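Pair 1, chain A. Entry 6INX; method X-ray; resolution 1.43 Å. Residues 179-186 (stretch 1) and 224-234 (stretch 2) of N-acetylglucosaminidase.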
# COMPACT_ATOMS: atom_id res chain seq x y z
N PHE A 179 -19.40 -1.49 -18.82
CA PHE A 179 -18.20 -2.14 -18.31
C PHE A 179 -17.52 -1.21 -17.31
O PHE A 179 -17.88 -0.03 -17.18
CB PHE A 179 -17.25 -2.61 -19.41
CG PHE A 179 -16.87 -1.56 -20.42
CD1 PHE A 179 -17.46 -1.55 -21.68
CD2 PHE A 179 -15.89 -0.62 -20.15
CE1 PHE A 179 -17.10 -0.61 -22.63
CE2 PHE A 179 -15.52 0.33 -21.10
CZ PHE A 179 -16.13 0.33 -22.34
N VAL A 180 -16.56 -1.79 -16.58
CA VAL A 180 -15.74 -1.11 -15.59
C VAL A 180 -14.31 -1.12 -16.11
O VAL A 180 -13.74 -2.20 -16.33
CB VAL A 180 -15.81 -1.82 -14.24
CG1 VAL A 180 -14.89 -1.14 -13.20
CG2 VAL A 180 -17.24 -1.91 -13.74
N GLN A 181 -13.72 0.06 -16.30
CA GLN A 181 -12.33 0.15 -16.72
C GLN A 181 -11.45 0.25 -15.49
O GLN A 181 -11.51 1.24 -14.76
CB GLN A 181 -12.13 1.36 -17.62
CG GLN A 181 -13.02 1.34 -18.84
CD GLN A 181 -12.95 2.63 -19.59
OE1 GLN A 181 -13.44 3.66 -19.11
NE2 GLN A 181 -12.33 2.61 -20.76
N LEU A 182 -10.62 -0.76 -15.25
CA LEU A 182 -9.70 -0.73 -14.13
C LEU A 182 -8.45 0.03 -14.55
O LEU A 182 -7.75 -0.37 -15.49
CB LEU A 182 -9.34 -2.13 -13.65
CG LEU A 182 -10.49 -3.06 -13.30
CD1 LEU A 182 -9.92 -4.38 -12.78
CD2 LEU A 182 -11.39 -2.39 -12.29
N MET A 183 -8.16 1.12 -13.84
CA MET A 183 -6.98 1.92 -14.15
C MET A 183 -5.76 1.23 -13.56
O MET A 183 -5.20 1.64 -12.54
CB MET A 183 -7.16 3.34 -13.63
CG MET A 183 -8.13 4.17 -14.47
SD MET A 183 -8.28 5.87 -13.92
CE MET A 183 -9.10 5.58 -12.37
N THR A 184 -5.35 0.14 -14.23
CA THR A 184 -4.18 -0.64 -13.80
C THR A 184 -2.89 0.01 -14.32
O THR A 184 -2.07 -0.59 -15.02
CB THR A 184 -4.32 -2.11 -14.18
OG1 THR A 184 -4.53 -2.25 -15.59
CG2 THR A 184 -5.47 -2.76 -13.43
N TYR A 185 -2.74 1.27 -13.95
CA TYR A 185 -1.56 2.08 -14.21
C TYR A 185 -1.50 3.12 -13.11
O TYR A 185 -2.46 3.32 -12.36
CB TYR A 185 -1.54 2.69 -15.63
CG TYR A 185 -2.82 3.31 -16.13
CD1 TYR A 185 -3.29 4.51 -15.62
CD2 TYR A 185 -3.56 2.70 -17.15
CE1 TYR A 185 -4.46 5.08 -16.10
CE2 TYR A 185 -4.73 3.28 -17.65
CZ TYR A 185 -5.17 4.46 -17.11
OH TYR A 185 -6.32 5.06 -17.57
N ASP A 186 -0.35 3.80 -12.99
CA ASP A 186 -0.05 4.63 -11.82
C ASP A 186 -0.25 3.84 -10.52
O ASP A 186 -0.55 4.43 -9.47
CB ASP A 186 -0.88 5.92 -11.75
CG ASP A 186 -0.75 6.78 -12.98
OD1 ASP A 186 0.32 6.76 -13.62
OD2 ASP A 186 -1.74 7.48 -13.29
N GLY A 224 -17.65 -8.50 -6.76
CA GLY A 224 -18.90 -8.73 -7.46
C GLY A 224 -19.02 -8.16 -8.86
O GLY A 224 -20.13 -8.11 -9.39
N VAL A 225 -17.92 -7.76 -9.50
CA VAL A 225 -17.95 -7.29 -10.88
C VAL A 225 -17.81 -8.51 -11.79
O VAL A 225 -16.82 -9.25 -11.66
CB VAL A 225 -16.85 -6.27 -11.16
CG1 VAL A 225 -16.95 -5.81 -12.61
CG2 VAL A 225 -16.94 -5.10 -10.20
N PRO A 226 -18.74 -8.75 -12.70
CA PRO A 226 -18.59 -9.88 -13.62
C PRO A 226 -17.36 -9.72 -14.49
O PRO A 226 -17.02 -8.62 -14.93
CB PRO A 226 -19.87 -9.82 -14.47
CG PRO A 226 -20.84 -9.00 -13.66
CD PRO A 226 -20.00 -8.02 -12.89
N LYS A 227 -16.67 -10.84 -14.75
CA LYS A 227 -15.47 -10.79 -15.58
C LYS A 227 -15.75 -10.16 -16.94
O LYS A 227 -14.92 -9.42 -17.48
CB LYS A 227 -14.92 -12.20 -15.77
CG LYS A 227 -14.25 -12.74 -14.54
CD LYS A 227 -13.29 -13.83 -14.93
CE LYS A 227 -12.04 -13.71 -14.12
NZ LYS A 227 -12.33 -13.71 -12.66
N GLU A 228 -16.91 -10.46 -17.53
CA GLU A 228 -17.23 -9.95 -18.85
C GLU A 228 -17.40 -8.44 -18.88
O GLU A 228 -17.54 -7.86 -19.96
CB GLU A 228 -18.47 -10.64 -19.41
CG GLU A 228 -19.75 -10.32 -18.67
CD GLU A 228 -20.09 -11.35 -17.60
OE1 GLU A 228 -21.29 -11.49 -17.29
OE2 GLU A 228 -19.17 -12.01 -17.08
N LYS A 229 -17.39 -7.78 -17.71
CA LYS A 229 -17.45 -6.33 -17.64
C LYS A 229 -16.12 -5.68 -17.29
O LYS A 229 -16.07 -4.45 -17.14
CB LYS A 229 -18.52 -5.87 -16.64
CG LYS A 229 -19.95 -6.03 -17.13
CD LYS A 229 -20.92 -5.31 -16.22
CE LYS A 229 -22.33 -5.35 -16.80
NZ LYS A 229 -23.31 -4.64 -15.93
N ILE A 230 -15.04 -6.44 -17.12
CA ILE A 230 -13.77 -5.88 -16.66
C ILE A 230 -12.88 -5.58 -17.86
O ILE A 230 -12.52 -6.48 -18.61
CB ILE A 230 -13.07 -6.81 -15.67
CG1 ILE A 230 -13.91 -6.91 -14.39
CG2 ILE A 230 -11.68 -6.29 -15.37
CD1 ILE A 230 -13.33 -7.80 -13.32
N VAL A 231 -12.50 -4.31 -17.99
CA VAL A 231 -11.55 -3.85 -18.98
C VAL A 231 -10.29 -3.43 -18.22
O VAL A 231 -10.37 -2.60 -17.31
CB VAL A 231 -12.14 -2.67 -19.78
CG1 VAL A 231 -11.08 -1.99 -20.65
CG2 VAL A 231 -13.33 -3.15 -20.62
N ILE A 232 -9.14 -4.02 -18.55
CA ILE A 232 -7.90 -3.67 -17.84
C ILE A 232 -7.17 -2.53 -18.52
O ILE A 232 -7.55 -2.11 -19.62
CB ILE A 232 -6.98 -4.89 -17.63
CG1 ILE A 232 -6.48 -5.42 -18.98
CG2 ILE A 232 -7.69 -5.96 -16.83
CD1 ILE A 232 -5.30 -6.39 -18.87
N GLY A 233 -6.14 -2.00 -17.88
CA GLY A 233 -5.47 -0.79 -18.34
C GLY A 233 -4.03 -1.01 -18.78
O GLY A 233 -3.28 -1.75 -18.14
N ALA A 234 -3.66 -0.31 -19.86
CA ALA A 234 -2.30 -0.21 -20.37
C ALA A 234 -1.91 1.26 -20.42
O ALA A 234 -2.74 2.13 -20.69
CB ALA A 234 -2.17 -0.79 -21.78

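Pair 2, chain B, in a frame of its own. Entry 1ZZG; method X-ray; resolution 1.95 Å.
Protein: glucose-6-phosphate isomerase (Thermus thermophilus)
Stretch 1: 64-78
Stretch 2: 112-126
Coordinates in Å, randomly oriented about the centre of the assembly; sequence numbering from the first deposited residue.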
# COMPACT_ATOMS: atom_id res chain seq x y z
N PRO B 64 27.29 -16.24 3.34
CA PRO B 64 26.93 -16.22 1.92
C PRO B 64 25.94 -17.32 1.53
O PRO B 64 25.52 -17.40 0.38
CB PRO B 64 28.28 -16.40 1.23
CG PRO B 64 28.99 -17.34 2.18
CD PRO B 64 28.68 -16.72 3.52
N TRP B 65 25.57 -18.16 2.49
CA TRP B 65 24.64 -19.26 2.24
C TRP B 65 23.16 -18.83 2.24
O TRP B 65 22.30 -19.59 1.79
CB TRP B 65 24.82 -20.35 3.29
CG TRP B 65 24.75 -19.82 4.69
CD1 TRP B 65 25.78 -19.36 5.45
CD2 TRP B 65 23.56 -19.62 5.46
NE1 TRP B 65 25.32 -18.89 6.65
CE2 TRP B 65 23.95 -19.03 6.69
CE3 TRP B 65 22.20 -19.87 5.24
CZ2 TRP B 65 23.04 -18.70 7.69
CZ3 TRP B 65 21.28 -19.54 6.24
CH2 TRP B 65 21.71 -18.96 7.45
N VAL B 66 22.88 -17.64 2.75
CA VAL B 66 21.50 -17.16 2.82
C VAL B 66 20.87 -16.85 1.46
O VAL B 66 21.40 -16.05 0.69
CB VAL B 66 21.39 -15.90 3.71
CG1 VAL B 66 19.96 -15.35 3.66
CG2 VAL B 66 21.77 -16.23 5.14
N GLU B 67 19.74 -17.49 1.18
CA GLU B 67 18.99 -17.28 -0.06
C GLU B 67 17.64 -16.67 0.29
O GLU B 67 17.00 -16.03 -0.54
CB GLU B 67 18.78 -18.59 -0.81
CG GLU B 67 19.98 -19.03 -1.65
CD GLU B 67 19.67 -20.27 -2.49
OE1 GLU B 67 18.58 -20.32 -3.09
OE2 GLU B 67 20.53 -21.18 -2.55
N ASP B 68 17.20 -16.89 1.52
CA ASP B 68 15.92 -16.36 1.99
C ASP B 68 16.13 -15.67 3.34
O ASP B 68 16.66 -16.26 4.27
CB ASP B 68 14.89 -17.48 2.10
CG ASP B 68 14.47 -18.03 0.74
OD1 ASP B 68 13.52 -17.48 0.13
OD2 ASP B 68 15.10 -18.99 0.27
N PHE B 69 15.70 -14.42 3.42
CA PHE B 69 15.82 -13.62 4.63
C PHE B 69 14.42 -13.37 5.18
O PHE B 69 13.64 -12.64 4.56
CB PHE B 69 16.49 -12.28 4.29
CG PHE B 69 16.89 -11.47 5.48
CD1 PHE B 69 18.23 -11.40 5.87
CD2 PHE B 69 15.95 -10.74 6.19
CE1 PHE B 69 18.61 -10.62 6.96
CE2 PHE B 69 16.32 -9.96 7.28
CZ PHE B 69 17.66 -9.90 7.67
N VAL B 70 14.09 -13.97 6.32
CA VAL B 70 12.77 -13.78 6.92
C VAL B 70 12.86 -12.75 8.04
O VAL B 70 13.42 -13.01 9.10
CB VAL B 70 12.22 -15.12 7.51
CG1 VAL B 70 10.90 -14.86 8.22
CG2 VAL B 70 12.03 -16.15 6.39
N LEU B 71 12.30 -11.56 7.80
CA LEU B 71 12.33 -10.52 8.81
C LEU B 71 11.04 -10.55 9.62
O LEU B 71 9.97 -10.25 9.11
CB LEU B 71 12.51 -9.14 8.17
CG LEU B 71 13.01 -7.99 9.06
CD1 LEU B 71 13.24 -6.76 8.18
CD2 LEU B 71 12.00 -7.69 10.18
N ILE B 72 11.15 -10.94 10.89
CA ILE B 72 9.98 -10.98 11.76
C ILE B 72 9.98 -9.67 12.52
O ILE B 72 10.76 -9.47 13.45
CB ILE B 72 10.04 -12.17 12.76
CG1 ILE B 72 10.27 -13.48 12.01
CG2 ILE B 72 8.74 -12.22 13.56
CD1 ILE B 72 10.21 -14.75 12.88
N GLY B 73 9.11 -8.75 12.10
CA GLY B 73 9.04 -7.45 12.74
C GLY B 73 7.85 -6.69 12.22
O GLY B 73 7.31 -7.01 11.15
N ILE B 74 7.44 -5.66 12.94
CA ILE B 74 6.27 -4.91 12.53
C ILE B 74 6.43 -3.41 12.79
O ILE B 74 7.22 -3.00 13.64
CB ILE B 74 5.04 -5.48 13.27
CG1 ILE B 74 3.75 -5.07 12.57
CG2 ILE B 74 5.04 -5.03 14.73
CD1 ILE B 74 2.55 -5.85 13.07
N GLY B 75 5.70 -2.60 12.04
CA GLY B 75 5.79 -1.17 12.21
C GLY B 75 7.18 -0.62 11.93
O GLY B 75 7.71 -0.78 10.83
N GLY B 76 7.78 0.01 12.93
CA GLY B 76 9.10 0.58 12.76
C GLY B 76 10.18 -0.45 12.45
O GLY B 76 11.22 -0.11 11.91
N SER B 77 9.91 -1.71 12.78
CA SER B 77 10.88 -2.77 12.54
C SER B 77 10.68 -3.46 11.19
O SER B 77 11.40 -4.41 10.86
CB SER B 77 10.81 -3.80 13.66
OG SER B 77 11.15 -3.22 14.90
N ALA B 78 9.72 -2.98 10.41
CA ALA B 78 9.44 -3.58 9.11
C ALA B 78 9.33 -2.60 7.94
O ALA B 78 9.84 -2.88 6.85
CB ALA B 78 8.15 -4.41 9.20
N THR B 112 7.37 -23.90 2.22
CA THR B 112 8.09 -23.68 0.97
C THR B 112 9.56 -23.27 1.12
O THR B 112 10.34 -23.44 0.19
CB THR B 112 7.37 -22.64 0.09
OG1 THR B 112 7.20 -21.42 0.83
CG2 THR B 112 6.01 -23.16 -0.35
N LEU B 113 9.93 -22.73 2.27
CA LEU B 113 11.31 -22.31 2.47
C LEU B 113 12.21 -23.48 2.87
O LEU B 113 11.78 -24.39 3.57
CB LEU B 113 11.40 -21.24 3.56
CG LEU B 113 10.74 -19.87 3.35
CD1 LEU B 113 10.96 -19.01 4.60
CD2 LEU B 113 11.34 -19.18 2.14
N ASP B 114 13.46 -23.45 2.41
CA ASP B 114 14.43 -24.47 2.77
C ASP B 114 15.14 -23.94 4.01
O ASP B 114 15.86 -22.95 3.93
CB ASP B 114 15.45 -24.66 1.65
CG ASP B 114 16.47 -25.75 1.97
OD1 ASP B 114 16.61 -26.12 3.15
OD2 ASP B 114 17.13 -26.24 1.03
N PRO B 115 14.93 -24.58 5.17
CA PRO B 115 15.57 -24.13 6.42
C PRO B 115 17.07 -23.88 6.27
O PRO B 115 17.60 -22.90 6.80
CB PRO B 115 15.27 -25.28 7.38
CG PRO B 115 13.96 -25.78 6.91
CD PRO B 115 14.13 -25.79 5.40
N ARG B 116 17.75 -24.76 5.55
CA ARG B 116 19.19 -24.63 5.36
C ARG B 116 19.61 -23.36 4.63
O ARG B 116 20.76 -22.94 4.74
CB ARG B 116 19.73 -25.84 4.58
CG ARG B 116 19.36 -27.19 5.16
CD ARG B 116 20.35 -28.23 4.67
NE ARG B 116 21.65 -28.04 5.30
CZ ARG B 116 22.82 -28.31 4.72
NH1 ARG B 116 22.86 -28.79 3.48
NH2 ARG B 116 23.95 -28.09 5.38
N LYS B 117 18.69 -22.76 3.89
CA LYS B 117 18.97 -21.55 3.13
C LYS B 117 18.26 -20.33 3.70
O LYS B 117 18.27 -19.26 3.09
CB LYS B 117 18.52 -21.71 1.68
CG LYS B 117 19.19 -22.82 0.90
CD LYS B 117 18.48 -22.98 -0.44
CE LYS B 117 19.33 -23.70 -1.47
NZ LYS B 117 18.66 -23.68 -2.81
N THR B 118 17.66 -20.49 4.88
CA THR B 118 16.90 -19.41 5.50
C THR B 118 17.55 -18.78 6.73
O THR B 118 18.04 -19.47 7.62
CB THR B 118 15.50 -19.91 5.92
OG1 THR B 118 14.82 -20.46 4.78
CG2 THR B 118 14.67 -18.77 6.49
N LEU B 119 17.57 -17.45 6.75
CA LEU B 119 18.09 -16.71 7.90
C LEU B 119 16.90 -15.95 8.47
O LEU B 119 16.18 -15.27 7.74
CB LEU B 119 19.17 -15.71 7.49
CG LEU B 119 19.64 -14.82 8.65
CD1 LEU B 119 20.25 -15.69 9.75
CD2 LEU B 119 20.64 -13.80 8.16
N VAL B 120 16.69 -16.08 9.78
CA VAL B 120 15.58 -15.40 10.43
C VAL B 120 16.12 -14.23 11.25
O VAL B 120 17.06 -14.40 12.03
CB VAL B 120 14.80 -16.37 11.34
CG1 VAL B 120 13.61 -15.65 11.97
CG2 VAL B 120 14.32 -17.57 10.53
N ASN B 121 15.52 -13.06 11.07
CA ASN B 121 15.94 -11.86 11.78
C ASN B 121 14.77 -11.33 12.60
O ASN B 121 13.81 -10.78 12.04
CB ASN B 121 16.39 -10.80 10.77
CG ASN B 121 16.85 -9.50 11.41
OD1 ASN B 121 16.90 -8.46 10.75
ND2 ASN B 121 17.19 -9.54 12.71
N ALA B 122 14.84 -11.50 13.92
CA ALA B 122 13.78 -11.02 14.81
C ALA B 122 14.12 -9.58 15.19
O ALA B 122 15.13 -9.33 15.86
CB ALA B 122 13.71 -11.88 16.05
N VAL B 123 13.27 -8.66 14.77
CA VAL B 123 13.49 -7.24 15.02
C VAL B 123 12.42 -6.59 15.88
O VAL B 123 11.23 -6.63 15.53
CB VAL B 123 13.57 -6.46 13.69
CG1 VAL B 123 14.11 -5.05 13.95
CG2 VAL B 123 14.45 -7.21 12.69
N SER B 124 12.84 -6.00 16.99
CA SER B 124 11.93 -5.32 17.91
C SER B 124 12.74 -4.46 18.87
O SER B 124 13.66 -4.96 19.53
CB SER B 124 11.11 -6.33 18.71
OG SER B 124 10.30 -5.67 19.67
N LYS B 125 12.42 -3.17 18.96
CA LYS B 125 13.15 -2.28 19.86
C LYS B 125 12.94 -2.67 21.32
O LYS B 125 13.90 -2.88 22.05
CB LYS B 125 12.73 -0.82 19.65
CG LYS B 125 13.47 0.15 20.57
CD LYS B 125 13.02 1.60 20.36
CE LYS B 125 13.72 2.54 21.34
NZ LYS B 125 15.19 2.59 21.10
N SER B 126 11.67 -2.78 21.72
CA SER B 126 11.33 -3.15 23.09
C SER B 126 11.62 -4.63 23.31
O SER B 126 11.89 -5.07 24.43
CB SER B 126 9.84 -2.91 23.35
OG SER B 126 9.06 -3.84 22.62
O HOH W 1 14.38 -21.74 0.34
O HOH W 2 8.74 -5.73 15.83

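Both pairs set two neighbouring parallel strands side by side, the second entered through a short 3-10 segment. Superposing N, CA and C of 14 central residues gives an RMSD of 0.9 Å. The strand axes approach to 4.7 Å in pair 1 and 4.8 Å in pair 2, with signed crossing angles of -27° and -19°.

The shared register is fixed by three backbone hydrogen bonds. In pair 1, Val180(A) N donates to Lys229(A) O (2.8 Å), Val231(A) N to Val180(A) O (3.0 Å), and Leu182(A) N to Val231(A) O (2.8 Å). At the matched positions of pair 2, Asp68(B) N donates to Lys117(B) O (3.0 Å), Leu119(B) N to Asp68(B) O (2.9 Å), and Val70(B) N to Leu119(B) O (2.8 Å). The alternation is that of a parallel ladder, in which one residue bonds to two residues flanking its neighbour.

The ladders part further along. Pair 2 continues regularly: Asn121(B) N donates to Val70(B) O at 2.9 Å, and Ile72(B) N to Asn121(B) O at 2.9 Å. In pair 1, Leu182(A) O lies 3.3 Å from Gly233(A) N, but the angle is too poor for a hydrogen bond. Gly233(A) N instead donates to the side chain of Thr184(A), at OG1, over 2.8 Å. Thr184(A) matches Ile72(B), whose side chain packs CD1 against Val120(B) CG1 at 3.6 Å. Gly233(A) matches Asn121(B), yet an ideal CB on the glycine would clash with Leu182(A) O at 2.9 Å. Pair 2 accommodates a side chain here, with Asn121(B) CB 3.5 Å from Phe69(B) CZ.

On one face, Val180(A) and Ile230(A) match Asp68(B) and Thr118(B). Val180(A) CG2 meets Val225(A) CG1 at 4.1 Å, an apolar contact. Asp68(B) is acidic at the same place: its OD1 lies 3.4 Å from Leu113(B) CD2, while its OD2 accepts from a water (2.8 Å) that in turn accepts from Asp114(B) N (2.8 Å). The next inward position is more conservative. Leu182(A) CD1 reaches Ile230(A) CG2 at 3.7 Å, and the matched Val70(B) CG2 reaches Thr118(B) CG2 at 3.7 Å; Val70(B) CG2 also packs on Leu113(B) CD1 at 3.5 Å.

On the other face, Gln181(A) and Val231(A) match Phe69(B) and Leu119(B). Gln181(A) CG comes no nearer than 4.2 Å to Val231(A) CB, and the aromatic contact comes from Phe179(A), whose CD2 is 3.6 Å from Val231(A) CG2. In pair 2 the ring sits at the bridge position itself, with Phe69(B) CE1 4.0 Å from Leu119(B) CD2. Phe179(A) matches Glu67(B), which instead forms a salt bridge, OE2 to Lys117(B) NZ at 3.1 Å; their side-chain centres lie 7.2 Å apart after superposition.

The buried surface, 558 Å² in pair 1 against 985 Å² in pair 2, accords with two bridges against five: the backbone core is common, its extent and filling are not.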